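Long-range contacts in pseudopodium-enriched atypical kinase 1 (PDB 6BHC), which is classed as a pseudokinase with a protein kinase fold and probably acts as a dimerising signalling protein rather than an active tyrosine kinase: residues A[114-119]-A[237-243]; A[120-126]-A[144-150]; A[153-159]-A[206-212]. The protein carries 1 engineered substitution. All coordinates share one frame; numbering follows the deposited sequence.

Interaction 1 of 3, residues A[114-119]-A[237-243]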
loop_
_atom_site.group_PDB
_atom_site.type_symbol
_atom_site.label_atom_id
_atom_site.label_comp_id
_atom_site.label_asym_id
_atom_site.label_seq_id
_atom_site.Cartn_x
_atom_site.Cartn_y
_atom_site.Cartn_z
ATOM N N HIS A 114 -12.888 18.665 13.504
ATOM C CA HIS A 114 -12.842 17.245 13.808
ATOM C C HIS A 114 -13.748 16.509 12.833
ATOM O O HIS A 114 -14.783 17.029 12.412
ATOM C CB HIS A 114 -13.269 16.959 15.251
ATOM C CG HIS A 114 -12.992 15.558 15.693
ATOM N ND1 HIS A 114 -13.860 14.514 15.453
ATOM C CD2 HIS A 114 -11.941 15.025 16.361
ATOM C CE1 HIS A 114 -13.356 13.401 15.954
ATOM N NE2 HIS A 114 -12.193 13.684 16.512
ATOM N N PHE A 115 -13.345 15.283 12.495
ATOM C CA PHE A 115 -14.050 14.497 11.486
ATOM C C PHE A 115 -15.506 14.244 11.867
ATOM O O PHE A 115 -16.369 14.148 10.987
ATOM C CB PHE A 115 -13.307 13.176 11.277
ATOM C CG PHE A 115 -13.827 12.343 10.142
ATOM C CD1 PHE A 115 -13.579 12.703 8.827
ATOM C CD2 PHE A 115 -14.532 11.176 10.390
ATOM C CE1 PHE A 115 -14.044 11.926 7.782
ATOM C CE2 PHE A 115 -15.001 10.396 9.350
ATOM C CZ PHE A 115 -14.752 10.771 8.044
ATOM N N ASN A 116 -15.801 14.149 13.164
ATOM C CA ASN A 116 -17.126 13.771 13.641
ATOM C C ASN A 116 -17.859 14.919 14.326
ATOM O O ASN A 116 -18.841 14.685 15.040
ATOM C CB ASN A 116 -17.017 12.572 14.583
ATOM C CG ASN A 116 -16.355 11.380 13.925
ATOM O OD1 ASN A 116 -15.252 10.986 14.299
ATOM N ND2 ASN A 116 -17.026 10.801 12.937
ATOM N N ILE A 117 -17.409 16.154 14.128
ATOM C CA ILE A 117 -18.061 17.328 14.692
ATOM C C ILE A 117 -18.388 18.283 13.552
ATOM O O ILE A 117 -17.566 18.494 12.653
ATOM C CB ILE A 117 -17.186 18.009 15.766
ATOM C CG1 ILE A 117 -16.924 17.036 16.918
ATOM C CG2 ILE A 117 -17.850 19.283 16.284
ATOM C CD1 ILE A 117 -16.179 17.639 18.080
ATOM N N GLN A 118 -19.591 18.851 13.588
ATOM C CA GLN A 118 -20.085 19.637 12.465
ATOM C C GLN A 118 -19.247 20.892 12.257
ATOM O O GLN A 118 -18.933 21.611 13.211
ATOM C CB GLN A 118 -21.549 20.017 12.686
ATOM C CG GLN A 118 -22.165 20.754 11.512
ATOM C CD GLN A 118 -23.666 20.898 11.637
ATOM O OE1 GLN A 118 -24.182 21.261 12.694
ATOM N NE2 GLN A 118 -24.378 20.606 10.556
ATOM N N GLN A 119 -18.886 21.146 11.004
ATOM C CA GLN A 119 -18.198 22.358 10.591
ATOM C C GLN A 119 -19.152 23.241 9.799
ATOM O O GLN A 119 -20.126 22.767 9.208
ATOM C CB GLN A 119 -16.969 22.034 9.734
ATOM C CG GLN A 119 -16.060 20.961 10.302
ATOM C CD GLN A 119 -14.994 20.527 9.312
ATOM O OE1 GLN A 119 -14.281 21.355 8.743
ATOM N NE2 GLN A 119 -14.889 19.222 9.091
ATOM N N ARG A 237 -20.412 8.369 7.666
ATOM C CA ARG A 237 -19.659 9.309 8.485
ATOM C C ARG A 237 -20.614 10.013 9.443
ATOM O O ARG A 237 -21.515 10.737 9.006
ATOM C CB ARG A 237 -18.925 10.327 7.613
ATOM C CG ARG A 237 -18.303 11.475 8.395
ATOM C CD ARG A 237 -17.618 12.466 7.469
ATOM N NE ARG A 237 -17.094 13.620 8.193
ATOM C CZ ARG A 237 -16.449 14.627 7.616
ATOM N NH1 ARG A 237 -16.245 14.620 6.305
ATOM N NH2 ARG A 237 -16.006 15.640 8.348
ATOM N N LEU A 238 -20.418 9.797 10.741
ATOM C CA LEU A 238 -21.265 10.398 11.760
ATOM C C LEU A 238 -20.744 11.781 12.125
ATOM O O LEU A 238 -19.534 11.995 12.230
ATOM C CB LEU A 238 -21.328 9.508 13.006
ATOM C CG LEU A 238 -22.210 9.966 14.175
ATOM C CD1 LEU A 238 -22.917 8.782 14.821
ATOM C CD2 LEU A 238 -21.393 10.719 15.217
ATOM N N ILE A 239 -21.668 12.717 12.322
ATOM C CA ILE A 239 -21.334 14.102 12.624
ATOM C C ILE A 239 -22.212 14.567 13.778
ATOM O O ILE A 239 -23.446 14.545 13.674
ATOM C CB ILE A 239 -21.508 15.012 11.396
ATOM C CG1 ILE A 239 -20.375 14.764 10.394
ATOM C CG2 ILE A 239 -21.554 16.466 11.809
ATOM C CD1 ILE A 239 -20.389 15.692 9.199
ATOM N N VAL A 240 -21.580 14.976 14.876
ATOM C CA VAL A 240 -22.301 15.485 16.038
ATOM C C VAL A 240 -22.671 16.940 15.788
ATOM O O VAL A 240 -21.824 17.749 15.395
ATOM C CB VAL A 240 -21.456 15.341 17.314
ATOM C CG1 VAL A 240 -22.263 15.758 18.535
ATOM C CG2 VAL A 240 -20.947 13.916 17.463
ATOM N N SER A 241 -23.937 17.278 16.019
ATOM C CA SER A 241 -24.425 18.624 15.768
ATOM C C SER A 241 -25.315 19.060 16.922
ATOM O O SER A 241 -25.498 18.335 17.907
ATOM C CB SER A 241 -25.184 18.698 14.438
ATOM O OG SER A 241 -26.406 17.988 14.519
ATOM N N ASN A 242 -25.869 20.265 16.784
ATOM C CA ASN A 242 -26.778 20.859 17.755
ATOM C C ASN A 242 -26.111 21.041 19.112
ATOM O O ASN A 242 -26.299 20.227 20.022
ATOM C CB ASN A 242 -28.048 20.020 17.897
ATOM C CG ASN A 242 -29.121 20.732 18.689
ATOM O OD1 ASN A 242 -28.982 21.910 19.019
ATOM N ND2 ASN A 242 -30.208 20.028 18.987
ATOM N N PHE A 243 -25.343 22.118 19.255
ATOM C CA PHE A 243 -24.695 22.472 20.511
ATOM C C PHE A 243 -25.457 23.558 21.263
ATOM O O PHE A 243 -24.844 24.399 21.930
ATOM C CB PHE A 243 -23.253 22.907 20.254
ATOM C CG PHE A 243 -22.340 21.778 19.869
ATOM C CD1 PHE A 243 -22.369 21.246 18.590
ATOM C CD2 PHE A 243 -21.451 21.247 20.790
ATOM C CE1 PHE A 243 -21.531 20.206 18.237
ATOM C CE2 PHE A 243 -20.610 20.207 20.444
ATOM C CZ PHE A 243 -20.649 19.686 19.167
HETATM O O HOH W 1 -24.055 22.046 15.140
HETATM O O HOH W 2 -14.502 17.475 6.231
#

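Interaction 2 of 3, residues A[120-126]-A[144-150]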
loop_
_atom_site.group_PDB
_atom_site.type_symbol
_atom_site.label_atom_id
_atom_site.label_comp_id
_atom_site.label_asym_id
_atom_site.label_seq_id
_atom_site.Cartn_x
_atom_site.Cartn_y
_atom_site.Cartn_z
ATOM N N ASP A 120 -18.859 24.540 9.789
ATOM C CA ASP A 120 -19.636 25.493 9.012
ATOM C C ASP A 120 -18.689 26.473 8.337
ATOM O O ASP A 120 -17.577 26.713 8.813
ATOM C CB ASP A 120 -20.652 26.248 9.882
ATOM C CG ASP A 120 -19.990 27.182 10.876
ATOM O OD1 ASP A 120 -19.761 28.359 10.525
ATOM O OD2 ASP A 120 -19.702 26.742 12.009
ATOM N N CYS A 121 -19.143 27.036 7.217
ATOM C CA CYS A 121 -18.368 28.016 6.465
ATOM C C CYS A 121 -19.078 29.365 6.412
ATOM O O CYS A 121 -18.904 30.130 5.460
ATOM C CB CYS A 121 -18.069 27.507 5.055
ATOM S SG CYS A 121 -19.523 27.086 4.063
ATOM N N GLY A 122 -19.882 29.668 7.428
ATOM C CA GLY A 122 -20.556 30.948 7.496
ATOM C C GLY A 122 -21.992 30.862 7.969
ATOM O O GLY A 122 -22.569 29.773 8.040
ATOM N N HIS A 123 -22.577 32.012 8.295
ATOM C CA HIS A 123 -23.955 32.081 8.759
ATOM C C HIS A 123 -24.452 33.509 8.593
ATOM O O HIS A 123 -23.663 34.456 8.542
ATOM C CB HIS A 123 -24.081 31.629 10.217
ATOM C CG HIS A 123 -23.166 32.354 11.152
ATOM N ND1 HIS A 123 -23.425 33.628 11.610
ATOM C CD2 HIS A 123 -21.988 31.987 11.712
ATOM C CE1 HIS A 123 -22.450 34.013 12.414
ATOM N NE2 HIS A 123 -21.565 33.035 12.492
ATOM N N PHE A 124 -25.772 33.651 8.514
ATOM C CA PHE A 124 -26.396 34.955 8.323
ATOM C C PHE A 124 -27.882 34.838 8.631
ATOM O O PHE A 124 -28.430 33.738 8.741
ATOM C CB PHE A 124 -26.176 35.482 6.899
ATOM C CG PHE A 124 -26.692 34.565 5.824
ATOM C CD1 PHE A 124 -25.893 33.556 5.314
ATOM C CD2 PHE A 124 -27.974 34.717 5.319
ATOM C CE1 PHE A 124 -26.364 32.711 4.324
ATOM C CE2 PHE A 124 -28.452 33.876 4.329
ATOM C CZ PHE A 124 -27.646 32.873 3.831
ATOM N N LEU A 125 -28.526 35.994 8.775
ATOM C CA LEU A 125 -29.970 36.072 8.924
ATOM C C LEU A 125 -30.624 36.214 7.557
ATOM O O LEU A 125 -30.059 36.813 6.637
ATOM C CB LEU A 125 -30.364 37.257 9.809
ATOM C CG LEU A 125 -29.839 37.272 11.244
ATOM C CD1 LEU A 125 -30.215 38.575 11.933
ATOM C CD2 LEU A 125 -30.373 36.080 12.021
ATOM N N ALA A 126 -31.827 35.660 7.429
ATOM C CA ALA A 126 -32.527 35.705 6.153
ATOM C C ALA A 126 -34.009 35.451 6.375
ATOM O O ALA A 126 -34.397 34.701 7.275
ATOM C CB ALA A 126 -31.961 34.679 5.165
ATOM N N SER A 144 -37.760 35.959 9.922
ATOM C CA SER A 144 -36.312 35.900 9.799
ATOM C C SER A 144 -35.760 34.752 10.632
ATOM O O SER A 144 -36.166 34.550 11.780
ATOM C CB SER A 144 -35.679 37.221 10.240
ATOM O OG SER A 144 -34.267 37.169 10.129
ATOM N N HIS A 145 -34.831 34.002 10.045
ATOM C CA HIS A 145 -34.227 32.852 10.698
ATOM C C HIS A 145 -32.717 32.892 10.516
ATOM O O HIS A 145 -32.193 33.539 9.605
ATOM C CB HIS A 145 -34.781 31.531 10.144
ATOM C CG HIS A 145 -36.223 31.297 10.469
ATOM N ND1 HIS A 145 -36.630 30.435 11.464
ATOM C CD2 HIS A 145 -37.354 31.813 9.932
ATOM C CE1 HIS A 145 -37.951 30.430 11.526
ATOM N NE2 HIS A 145 -38.414 31.259 10.607
ATOM N N VAL A 146 -32.021 32.186 11.402
ATOM C CA VAL A 146 -30.574 32.031 11.297
ATOM C C VAL A 146 -30.282 30.935 10.281
ATOM O O VAL A 146 -30.733 29.795 10.435
ATOM C CB VAL A 146 -29.948 31.703 12.660
ATOM C CG1 VAL A 146 -28.447 31.492 12.515
ATOM C CG2 VAL A 146 -30.244 32.808 13.660
ATOM N N VAL A 147 -29.531 31.277 9.240
ATOM C CA VAL A 147 -29.171 30.345 8.178
ATOM C C VAL A 147 -27.684 30.049 8.284
ATOM O O VAL A 147 -26.861 30.972 8.300
ATOM C CB VAL A 147 -29.524 30.908 6.790
ATOM C CG1 VAL A 147 -29.041 29.965 5.700
ATOM C CG2 VAL A 147 -31.025 31.138 6.678
ATOM N N VAL A 148 -27.341 28.767 8.358
ATOM C CA VAL A 148 -25.961 28.316 8.460
ATOM C C VAL A 148 -25.624 27.513 7.211
ATOM O O VAL A 148 -26.458 26.751 6.709
ATOM C CB VAL A 148 -25.735 27.478 9.737
ATOM C CG1 VAL A 148 -24.269 27.104 9.889
ATOM C CG2 VAL A 148 -26.228 28.239 10.961
ATOM N N ILE A 149 -24.407 27.693 6.706
ATOM C CA ILE A 149 -23.928 27.000 5.515
ATOM C C ILE A 149 -22.857 26.004 5.939
ATOM O O ILE A 149 -21.971 26.339 6.737
ATOM C CB ILE A 149 -23.379 27.986 4.470
ATOM C CG1 ILE A 149 -24.392 29.103 4.208
ATOM C CG2 ILE A 149 -23.045 27.264 3.173
ATOM C CD1 ILE A 149 -25.737 28.604 3.728
ATOM N N THR A 150 -22.940 24.785 5.412
ATOM C CA THR A 150 -21.962 23.746 5.700
ATOM C C THR A 150 -21.606 23.015 4.414
ATOM O O THR A 150 -22.422 22.914 3.493
ATOM C CB THR A 150 -22.479 22.746 6.750
ATOM O OG1 THR A 150 -21.518 21.698 6.930
ATOM C CG2 THR A 150 -23.807 22.143 6.314
#

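Interaction 3 of 3, residues A[153-159]-A[206-212]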
loop_
_atom_site.group_PDB
_atom_site.type_symbol
_atom_site.label_atom_id
_atom_site.label_comp_id
_atom_site.label_asym_id
_atom_site.label_seq_id
_atom_site.Cartn_x
_atom_site.Cartn_y
_atom_site.Cartn_z
ATOM N N VAL A 153 -22.748 17.707 3.497
ATOM C CA VAL A 153 -24.191 17.632 3.283
ATOM C C VAL A 153 -24.767 16.428 4.017
ATOM O O VAL A 153 -24.376 15.286 3.735
ATOM C CB VAL A 153 -24.526 17.568 1.785
ATOM C CG1 VAL A 153 -26.016 17.352 1.589
ATOM C CG2 VAL A 153 -24.071 18.839 1.089
ATOM N N PRO A 154 -25.691 16.626 4.955
ATOM C CA PRO A 154 -26.324 15.482 5.618
ATOM C C PRO A 154 -27.426 14.879 4.761
ATOM O O PRO A 154 -28.232 15.587 4.153
ATOM C CB PRO A 154 -26.892 16.092 6.904
ATOM C CG PRO A 154 -27.180 17.503 6.534
ATOM C CD PRO A 154 -26.121 17.910 5.537
ATOM N N CYS A 155 -27.449 13.548 4.718
ATOM C CA CYS A 155 -28.472 12.813 3.987
ATOM C C CYS A 155 -29.590 12.307 4.884
ATOM O O CYS A 155 -30.706 12.098 4.395
ATOM C CB CYS A 155 -27.843 11.628 3.246
ATOM S SG CYS A 155 -26.416 12.071 2.235
ATOM N N LEU A 156 -29.313 12.117 6.170
ATOM C CA LEU A 156 -30.283 11.642 7.149
ATOM C C LEU A 156 -29.626 11.724 8.522
ATOM O O LEU A 156 -28.431 12.007 8.643
ATOM C CB LEU A 156 -30.749 10.212 6.850
ATOM C CG LEU A 156 -29.765 9.063 7.092
ATOM C CD1 LEU A 156 -30.517 7.748 7.219
ATOM C CD2 LEU A 156 -28.726 8.971 5.983
ATOM N N THR A 157 -30.424 11.483 9.556
ATOM C CA THR A 157 -29.922 11.391 10.918
ATOM C C THR A 157 -29.832 9.931 11.341
ATOM O O THR A 157 -30.340 9.029 10.671
ATOM C CB THR A 157 -30.819 12.158 11.892
ATOM O OG1 THR A 157 -32.145 11.619 11.844
ATOM C CG2 THR A 157 -30.860 13.637 11.543
ATOM N N VAL A 158 -29.175 9.702 12.479
ATOM C CA VAL A 158 -29.148 8.352 13.024
ATOM C C VAL A 158 -30.551 7.920 13.438
ATOM O O VAL A 158 -30.915 6.747 13.288
ATOM C CB VAL A 158 -28.145 8.260 14.189
ATOM C CG1 VAL A 158 -28.185 6.877 14.821
ATOM C CG2 VAL A 158 -26.742 8.567 13.695
ATOM N N ALA A 159 -31.368 8.856 13.935
ATOM C CA ALA A 159 -32.758 8.535 14.240
ATOM C C ALA A 159 -33.490 8.017 13.007
ATOM O O ALA A 159 -34.250 7.046 13.092
ATOM C CB ALA A 159 -33.471 9.760 14.812
ATOM N N LEU A 206 -30.587 11.010 18.976
ATOM C CA LEU A 206 -30.322 10.406 17.672
ATOM C C LEU A 206 -30.632 11.364 16.529
ATOM O O LEU A 206 -30.008 11.278 15.465
ATOM C CB LEU A 206 -31.119 9.110 17.520
ATOM C CG LEU A 206 -30.705 7.955 18.437
ATOM C CD1 LEU A 206 -31.529 6.708 18.151
ATOM C CD2 LEU A 206 -29.219 7.661 18.298
ATOM N N GLU A 207 -31.578 12.283 16.724
ATOM C CA GLU A 207 -31.886 13.277 15.703
ATOM C C GLU A 207 -30.860 14.402 15.642
ATOM O O GLU A 207 -30.933 15.234 14.731
ATOM C CB GLU A 207 -33.286 13.860 15.936
ATOM C CG GLU A 207 -33.530 14.409 17.337
ATOM C CD GLU A 207 -33.994 13.348 18.325
ATOM O OE1 GLU A 207 -33.828 12.142 18.038
ATOM O OE2 GLU A 207 -34.529 13.721 19.390
ATOM N N ASN A 208 -29.912 14.449 16.576
ATOM C CA ASN A 208 -28.825 15.416 16.542
ATOM C C ASN A 208 -27.549 14.845 15.936
ATOM O O ASN A 208 -26.567 15.577 15.788
ATOM C CB ASN A 208 -28.538 15.943 17.954
ATOM C CG ASN A 208 -29.683 16.769 18.512
ATOM O OD1 ASN A 208 -30.380 17.464 17.772
ATOM N ND2 ASN A 208 -29.884 16.697 19.823
ATOM N N LEU A 209 -27.543 13.563 15.584
ATOM C CA LEU A 209 -26.398 12.922 14.953
ATOM C C LEU A 209 -26.691 12.748 13.468
ATOM O O LEU A 209 -27.656 12.070 13.097
ATOM C CB LEU A 209 -26.098 11.576 15.609
ATOM C CG LEU A 209 -25.949 11.591 17.134
ATOM C CD1 LEU A 209 -25.718 10.185 17.669
ATOM C CD2 LEU A 209 -24.823 12.520 17.558
ATOM N N LEU A 210 -25.861 13.355 12.627
ATOM C CA LEU A 210 -26.061 13.365 11.187
ATOM C C LEU A 210 -25.169 12.331 10.511
ATOM O O LEU A 210 -24.071 12.027 10.983
ATOM C CB LEU A 210 -25.768 14.752 10.612
ATOM C CG LEU A 210 -26.378 15.933 11.370
ATOM C CD1 LEU A 210 -25.894 17.256 10.793
ATOM C CD2 LEU A 210 -27.894 15.855 11.345
ATOM N N LEU A 211 -25.653 11.803 9.388
ATOM C CA LEU A 211 -24.919 10.834 8.581
ATOM C C LEU A 211 -24.641 11.440 7.213
ATOM O O LEU A 211 -25.575 11.809 6.493
ATOM C CB LEU A 211 -25.706 9.529 8.442
ATOM C CG LEU A 211 -25.889 8.738 9.734
ATOM C CD1 LEU A 211 -26.791 7.536 9.506
ATOM C CD2 LEU A 211 -24.537 8.304 10.273
ATOM N N VAL A 212 -23.360 11.540 6.859
ATOM C CA VAL A 212 -22.931 12.116 5.592
ATOM C C VAL A 212 -22.005 11.127 4.892
ATOM O O VAL A 212 -21.592 10.116 5.460
ATOM C CB VAL A 212 -22.226 13.476 5.773
ATOM C CG1 VAL A 212 -23.061 14.406 6.638
ATOM C CG2 VAL A 212 -20.853 13.278 6.378
#

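Interaction 1 of 3, residues A[114-119]-A[237-243]
Phe115 O is gripped by two nitrogens of Arg237, which reaches it side-on. Arg237 NE gives a bond of 2.9 Å to Phe115 O, and Arg237 NH2 gives one of 3.1 Å. The same guanidinium lies flat on the Phe115 ring, with the planes 8° apart. It sits off-centre as a cation-pi pair, with Arg237 CZ 4.0 Å from the ring centroid. Arg237 CD rides over the same face and comes within 3.4 Å of Phe115 CZ. The arginine is extended from CG to NE, with CG anti to the backbone N (chi1 171°), and this carries the charged end past the ring to the carbonyl. Asn116 reaches across to a carbonyl of the strand. Its ND2 meets Leu238 O at 2.9 Å, in the amide plane and nearly straight at 174°. The sequence His114-Phe115-Asn116 fits the HxN motif of the kinase alphaC-beta4 loop, here a type I beta turn. Asn116 N closes onto His114 ND1 within it. The partner strand 237-240 leads through Ser241 into Asn242-Phe243-Ser244, which takes the place of the DFG motif of active kinases. A single beta bridge joins loop and strand: Val240 N bonds to Asn116 O at 2.8 Å, and Gln118 N bonds to Val240 O. The Gln118 amide has partners beyond the two segments: NE2 bonds to Tyr73 OH and OE1 to Lys89 NZ. One water also links Gln118 OE1, at 2.6 Å, to Asn242 N. Ile117 CG2 approaches the Phe243 ring obliquely, 4.0 Å from its CZ.

Interaction 2 of 3, residues A[120-126]-A[144-150]
Strands 123-126 and 144-150 run antiparallel with axes 4.7 Å apart at closest approach and N-to-C directions at 149°, and six backbone hydrogen bonds tie the two segments. Phe124 and Val147 form a hydrogen-bonded pair, with Val147 N 2.7 Å from Phe124 O. Their side chains lie side by side and point the same way. Phe124 CG stands between the backbone N and the carbonyl carbon (chi1 58°), which brings the ring over Val147. Val147 CB sits above one ring face, 4.2 Å from its centroid, and Val147 CG1 comes 3.7 Å from Phe124 CZ. Ile149 CG1 reaches Phe124 CE1 obliquely. An alanine here is likely to leave Val147 and Ile149 without their aromatic cover and open a gap beside Phe49 and Phe57, which also touch the ring. The pair of strands corresponds to beta4 and beta5 of the kinase N-lobe sheet, and strand 85-91 flanks 143-150 on its other edge. Thr150, at the end of the second strand, occupies what is probably the gatekeeper position. On the same sheet face as Phe124, Ala126 CB packs on Val147 CG2. Leu125 and Val146 are on the other face, where Leu125 CD2 meets Val146 CG2 at 3.7 Å. The pairing also takes in Cys121 and Gly122. Cys121 N bonds to Ile149 O, and Ile149 N to Gly122 O. The backbone angles of Gly122 would jam a side chain against the preceding carbonyl oxygen. Cys121 SG touches Ile149 CG2 at 3.6 Å. Asp120 CB leans on Val148 CG1, while its carboxylate makes a salt bridge to Arg108.

Interaction 3 of 3, residues A[153-159]-A[206-212]
Cys155 and Leu211 meet where the kinase hinge runs down onto the strand that follows the catalytic loop, the beta7 strand of the kinase fold. The first polar tie is Cys155 N to Leu211 O at 3.1 Å. Leu211 N then bonds to Leu156 O at 2.9 Å. Past Thr157 the hinge segment turns into helix 158-163, and Val158 N donates to Leu209 O at 2.9 Å. A weaker bond joins Ala159 N to Leu206 O. Thr157 is the N-cap of that helix: its hydroxyl caps a backbone nitrogen in the first turn, and Asp160 OD2 bonds back to Thr157 N, as in a capping box. Of the polar side chains, Glu207 turns its carboxylate to Arg205 in a salt bridge. Among the apolar contacts, the two methyls of Val158 go to different partners. With CG1 anti to the backbone N (chi1 176°), that branch reaches Leu206 CD2 at 3.7 Å, while CG2 touches Leu209 CB at 3.6 Å and lies near Leu211 CG. Ala159 CB comes within 3.6 Å of Leu206 CB. Leu206 also packs on Leu285 and Met289, which places this end on helix 277-289 of the C-lobe. Leu156 CD2 crosses onto Leu211 CB. Leu210 probably corresponds to the residue that lies beneath the adenine ring in active kinases. Here its CB faces Pro154 CB, and Tyr73 touches both residues. Thr157 CG2 meets Leu210 CD2 at 3.7 Å. At the far end, Val212 CG1 presses against the backbone, 3.3 Å from Val153 O.

From the N terminus, the chain passes helix 104-109 and enters 114-119, which opens the long loop that interaction 1 closes at 237-243. The other two contacts are nested inside this loop, one after the other. Interaction 2 closes the short excursion between 120-126 and 144-150 in the N-lobe sheet. The hinge follows, and interaction 3 closes the loop from 153-159 to 206-212, which contains helix 173-194. No loops cross. Interactions 1 and 2 touch through Gln119 O and Thr150 OG1. Interactions 1 and 3 share a three-stranded sheet, in which strand 209-212 lies between 156-157 and 237-240. Interaction 1 ties the loop after helix 104-109 to strand 237-240, and interaction 3 the hinge to strand 209-212.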